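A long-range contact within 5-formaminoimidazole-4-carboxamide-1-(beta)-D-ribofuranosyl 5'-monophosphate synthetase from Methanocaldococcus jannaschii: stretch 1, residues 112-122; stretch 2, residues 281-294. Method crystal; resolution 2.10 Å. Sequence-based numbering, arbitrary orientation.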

# COMPACT_ATOMS: atom_id res chain seq x y z
N MET A 112 -9.55 31.53 0.61
CA MET A 112 -10.56 30.50 0.83
C MET A 112 -10.69 29.65 -0.42
O MET A 112 -10.80 30.18 -1.51
CB MET A 112 -11.92 31.14 1.16
CG MET A 112 -12.66 30.48 2.31
SD MET A 112 -14.30 31.20 2.60
CE MET A 112 -15.03 30.93 0.98
N PHE A 113 -10.65 28.33 -0.25
CA PHE A 113 -10.82 27.44 -1.38
C PHE A 113 -12.27 27.49 -1.87
O PHE A 113 -13.20 27.38 -1.08
CB PHE A 113 -10.45 26.00 -1.00
CG PHE A 113 -10.55 25.02 -2.13
CD1 PHE A 113 -9.53 24.90 -3.06
CD2 PHE A 113 -11.68 24.23 -2.28
CE1 PHE A 113 -9.62 24.01 -4.11
CE2 PHE A 113 -11.78 23.34 -3.34
CZ PHE A 113 -10.74 23.22 -4.25
N GLY A 114 -12.46 27.67 -3.18
CA GLY A 114 -13.79 27.75 -3.76
C GLY A 114 -14.20 29.12 -4.29
O GLY A 114 -13.41 30.07 -4.26
N ASN A 115 -15.43 29.20 -4.78
CA ASN A 115 -15.97 30.45 -5.32
C ASN A 115 -16.82 31.15 -4.26
O ASN A 115 -17.94 30.75 -3.99
CB ASN A 115 -16.78 30.18 -6.60
CG ASN A 115 -17.51 31.42 -7.10
OD1 ASN A 115 -17.47 32.47 -6.47
ND2 ASN A 115 -18.17 31.30 -8.25
N ARG A 116 -16.24 32.18 -3.66
CA ARG A 116 -16.83 32.89 -2.53
C ARG A 116 -18.22 33.47 -2.82
O ARG A 116 -19.09 33.46 -1.95
CB ARG A 116 -15.90 34.02 -2.12
CG ARG A 116 -16.01 34.46 -0.69
CD ARG A 116 -15.09 35.64 -0.46
NE ARG A 116 -14.66 35.73 0.93
CZ ARG A 116 -13.45 35.41 1.36
NH1 ARG A 116 -12.53 34.98 0.50
NH2 ARG A 116 -13.15 35.53 2.65
N ARG A 117 -18.40 33.99 -4.03
CA ARG A 117 -19.65 34.63 -4.41
C ARG A 117 -20.81 33.63 -4.45
O ARG A 117 -21.95 33.97 -4.11
CB ARG A 117 -19.52 35.32 -5.77
CG ARG A 117 -18.45 36.41 -5.86
CD ARG A 117 -18.89 37.72 -5.18
NE ARG A 117 -18.34 37.84 -3.83
CZ ARG A 117 -18.55 38.87 -3.02
NH1 ARG A 117 -19.30 39.90 -3.42
NH2 ARG A 117 -18.01 38.88 -1.81
N ILE A 118 -20.51 32.40 -4.85
CA ILE A 118 -21.55 31.41 -5.12
C ILE A 118 -22.12 30.78 -3.85
O ILE A 118 -23.12 30.07 -3.91
CB ILE A 118 -21.06 30.33 -6.11
CG1 ILE A 118 -22.24 29.77 -6.90
CG2 ILE A 118 -20.28 29.24 -5.39
CD1 ILE A 118 -21.86 28.71 -7.88
N LEU A 119 -21.52 31.07 -2.71
CA LEU A 119 -22.02 30.56 -1.45
C LEU A 119 -23.39 31.17 -1.14
O LEU A 119 -24.15 30.63 -0.33
CB LEU A 119 -21.03 30.83 -0.31
CG LEU A 119 -19.65 30.17 -0.41
CD1 LEU A 119 -18.82 30.48 0.83
CD2 LEU A 119 -19.76 28.67 -0.61
N ARG A 120 -23.68 32.30 -1.77
CA ARG A 120 -24.93 33.00 -1.55
C ARG A 120 -26.04 32.35 -2.36
O ARG A 120 -27.20 32.35 -1.96
CB ARG A 120 -24.78 34.47 -1.93
CG ARG A 120 -25.67 35.38 -1.11
CD ARG A 120 -25.46 36.83 -1.45
NE ARG A 120 -24.62 37.54 -0.49
CZ ARG A 120 -24.83 37.58 0.83
NH1 ARG A 120 -24.02 38.28 1.60
NH2 ARG A 120 -25.83 36.90 1.37
N TRP A 121 -25.68 31.77 -3.49
CA TRP A 121 -26.64 31.06 -4.33
C TRP A 121 -27.07 29.72 -3.74
O TRP A 121 -27.98 29.07 -4.27
CB TRP A 121 -26.07 30.88 -5.73
CG TRP A 121 -26.08 32.14 -6.53
CD1 TRP A 121 -25.44 33.31 -6.23
CD2 TRP A 121 -26.77 32.37 -7.76
NE1 TRP A 121 -25.69 34.25 -7.21
CE2 TRP A 121 -26.50 33.69 -8.16
CE3 TRP A 121 -27.59 31.57 -8.57
CZ2 TRP A 121 -27.03 34.24 -9.32
CZ3 TRP A 121 -28.11 32.12 -9.73
CH2 TRP A 121 -27.83 33.44 -10.10
N GLU A 122 -26.43 29.30 -2.66
CA GLU A 122 -26.81 28.05 -1.99
C GLU A 122 -27.64 28.35 -0.76
O GLU A 122 -28.29 27.47 -0.20
CB GLU A 122 -25.57 27.23 -1.59
CG GLU A 122 -24.81 27.79 -0.38
CD GLU A 122 -23.81 26.82 0.21
OE1 GLU A 122 -23.17 27.18 1.23
OE2 GLU A 122 -23.65 25.69 -0.32
N LYS A 281 -23.86 26.25 -16.43
CA LYS A 281 -24.72 27.40 -16.17
C LYS A 281 -24.16 28.30 -15.07
O LYS A 281 -24.26 29.52 -15.16
CB LYS A 281 -26.15 26.98 -15.82
CG LYS A 281 -27.14 28.16 -15.66
CD LYS A 281 -27.31 28.97 -16.96
CE LYS A 281 -27.85 28.09 -18.09
NZ LYS A 281 -27.86 28.78 -19.42
N ALA A 282 -23.57 27.70 -14.04
CA ALA A 282 -23.02 28.48 -12.93
C ALA A 282 -21.83 29.33 -13.38
O ALA A 282 -21.52 30.35 -12.77
CB ALA A 282 -22.62 27.57 -11.78
N LYS A 283 -21.17 28.90 -14.45
CA LYS A 283 -20.11 29.70 -15.06
C LYS A 283 -20.68 31.03 -15.58
O LYS A 283 -20.09 32.09 -15.37
CB LYS A 283 -19.44 28.93 -16.19
CG LYS A 283 -18.40 27.92 -15.72
CD LYS A 283 -17.87 27.09 -16.88
CE LYS A 283 -16.74 26.18 -16.43
NZ LYS A 283 -16.62 25.00 -17.32
N GLU A 284 -21.83 30.95 -16.24
CA GLU A 284 -22.52 32.13 -16.77
C GLU A 284 -23.11 33.01 -15.67
O GLU A 284 -22.95 34.22 -15.70
CB GLU A 284 -23.64 31.71 -17.72
CG GLU A 284 -23.20 30.89 -18.92
CD GLU A 284 -24.37 30.35 -19.70
OE1 GLU A 284 -25.52 30.65 -19.32
OE2 GLU A 284 -24.16 29.62 -20.70
N LEU A 285 -23.77 32.39 -14.70
CA LEU A 285 -24.50 33.14 -13.68
C LEU A 285 -23.65 33.66 -12.53
O LEU A 285 -23.95 34.72 -11.97
CB LEU A 285 -25.67 32.31 -13.13
CG LEU A 285 -26.67 31.69 -14.12
CD1 LEU A 285 -27.83 31.05 -13.37
CD2 LEU A 285 -27.17 32.71 -15.14
N VAL A 286 -22.61 32.92 -12.16
CA VAL A 286 -21.74 33.37 -11.06
C VAL A 286 -20.26 33.05 -11.30
O VAL A 286 -19.72 32.12 -10.69
CB VAL A 286 -22.14 32.73 -9.70
CG1 VAL A 286 -21.90 33.71 -8.56
CG2 VAL A 286 -23.59 32.27 -9.72
N PRO A 287 -19.59 33.83 -12.17
CA PRO A 287 -18.21 33.53 -12.56
C PRO A 287 -17.24 33.49 -11.37
O PRO A 287 -17.35 34.32 -10.45
CB PRO A 287 -17.85 34.68 -13.50
CG PRO A 287 -19.17 35.19 -14.01
CD PRO A 287 -20.09 35.04 -12.84
N PRO A 288 -16.30 32.53 -11.37
CA PRO A 288 -16.06 31.51 -12.41
C PRO A 288 -16.95 30.27 -12.32
O PRO A 288 -16.73 29.31 -13.07
CB PRO A 288 -14.61 31.11 -12.16
CG PRO A 288 -14.43 31.29 -10.70
CD PRO A 288 -15.32 32.43 -10.28
N GLY A 289 -17.93 30.27 -11.44
CA GLY A 289 -18.85 29.14 -11.33
C GLY A 289 -18.56 28.29 -10.11
O GLY A 289 -18.17 28.80 -9.06
N MET A 290 -18.76 26.98 -10.26
CA MET A 290 -18.48 26.03 -9.19
C MET A 290 -16.98 25.80 -9.10
O MET A 290 -16.31 25.65 -10.12
CB MET A 290 -19.19 24.71 -9.44
CG MET A 290 -20.68 24.86 -9.73
SD MET A 290 -21.74 24.87 -8.27
CE MET A 290 -20.61 25.36 -6.97
N ILE A 291 -16.44 25.79 -7.88
CA ILE A 291 -15.03 25.49 -7.69
C ILE A 291 -14.88 24.42 -6.63
O ILE A 291 -15.18 24.64 -5.45
CB ILE A 291 -14.22 26.75 -7.30
CG1 ILE A 291 -14.36 27.85 -8.37
CG2 ILE A 291 -12.75 26.41 -7.07
CD1 ILE A 291 -13.81 27.48 -9.73
N GLY A 292 -14.43 23.24 -7.04
CA GLY A 292 -14.24 22.15 -6.11
C GLY A 292 -15.50 21.35 -5.83
O GLY A 292 -16.24 21.01 -6.76
N PRO A 293 -15.75 21.05 -4.55
CA PRO A 293 -16.86 20.20 -4.15
C PRO A 293 -18.24 20.84 -4.31
O PRO A 293 -18.44 22.00 -3.91
CB PRO A 293 -16.57 19.92 -2.68
CG PRO A 293 -15.79 21.10 -2.22
CD PRO A 293 -14.96 21.52 -3.40
N PHE A 294 -19.16 20.09 -4.90
CA PHE A 294 -20.58 20.45 -4.89
C PHE A 294 -21.45 19.19 -4.90
O PHE A 294 -21.03 18.14 -5.39
CB PHE A 294 -20.96 21.40 -6.03
CG PHE A 294 -20.95 20.77 -7.40
CD1 PHE A 294 -22.09 20.18 -7.92
CD2 PHE A 294 -19.81 20.82 -8.19
CE1 PHE A 294 -22.09 19.62 -9.19
CE2 PHE A 294 -19.80 20.26 -9.46
CZ PHE A 294 -20.94 19.66 -9.96

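Two segments pack here, and no two touching residues are closer than 164 in sequence; the contact buries 583 Å², both sides summed. In stretch 1, residues 116-121 have helical backbone angles but lack the regular bonds of a helix. Stretch 2 comes out of a helix at Leu285, turns through Val286 to Ile291, and enters a strand at Gly292. The backbones come nearest at Gly114 and Ile291, whose CA atoms lie 4.7 Å apart. At Ile118 and Val286 the CA atoms are 6.3 Å apart, which leaves room for side chains.

Asn115 fills the hollow of the turn. Its amide nitrogen reaches in among backbone carbonyls. Asn115 ND2 donates to Gly289 O at 2.6 Å, a short and nearly straight hydrogen bond. A second, weak bond runs from Asn115 ND2 to Val286 O at 3.0 Å. The turn is itself tight: the peptide bond before Pro288 is cis, and Gly289 N makes a weak bond to Val286 O at 2.7 Å. The other end of the amide faces its own stretch. Asn115 OD1 accepts weak bonds from Arg117 N at 3.0 Å and Ile118 N at 3.4 Å. One side chain thus ties the start of the helical segment to the turn.

Val286 is the main bump from stretch 2, with 81 Å² covered. It is the first residue to leave helical angles after the helix, and its CA-to-CB bond points toward stretch 1. Its CG2 sits over one face of the Trp121 indole, 3.7 Å from the centroid of the five-membered ring and 13° off the normal, a CH-pi contact. The same methyl touches Ile118, with Val286 CG2 4.0 Å from Ile118 CG1. Leu285 adds to the apolar contact with the indole; its CD1 is 3.8 Å from Trp121 CZ3.

Ile118 is the answering bump from stretch 1. Its extended side chain carries CD1 to a pocket between helix and loop. Ile118 CD1 lies 3.7 Å from Met290 CE and 4.1 Å from Ala282 CB. The CA-to-CB bond of Met290 points away, but the end of the side chain comes nearer and makes this contact.

Near the strand, the missing side chain of Gly292 leaves room for the Phe113 ring, with Phe113 CE2 3.9 Å from Gly292 CA. A CB on Gly292 would clash with Phe113 CE2 and with Pro293 CD. Pro293 CD meets the edge of the Phe113 ring, 3.7 Å from Phe113 CE2. The backbone of Gly114 also packs closely, with Gly114 CA 3.7 Å from Ile291 CB.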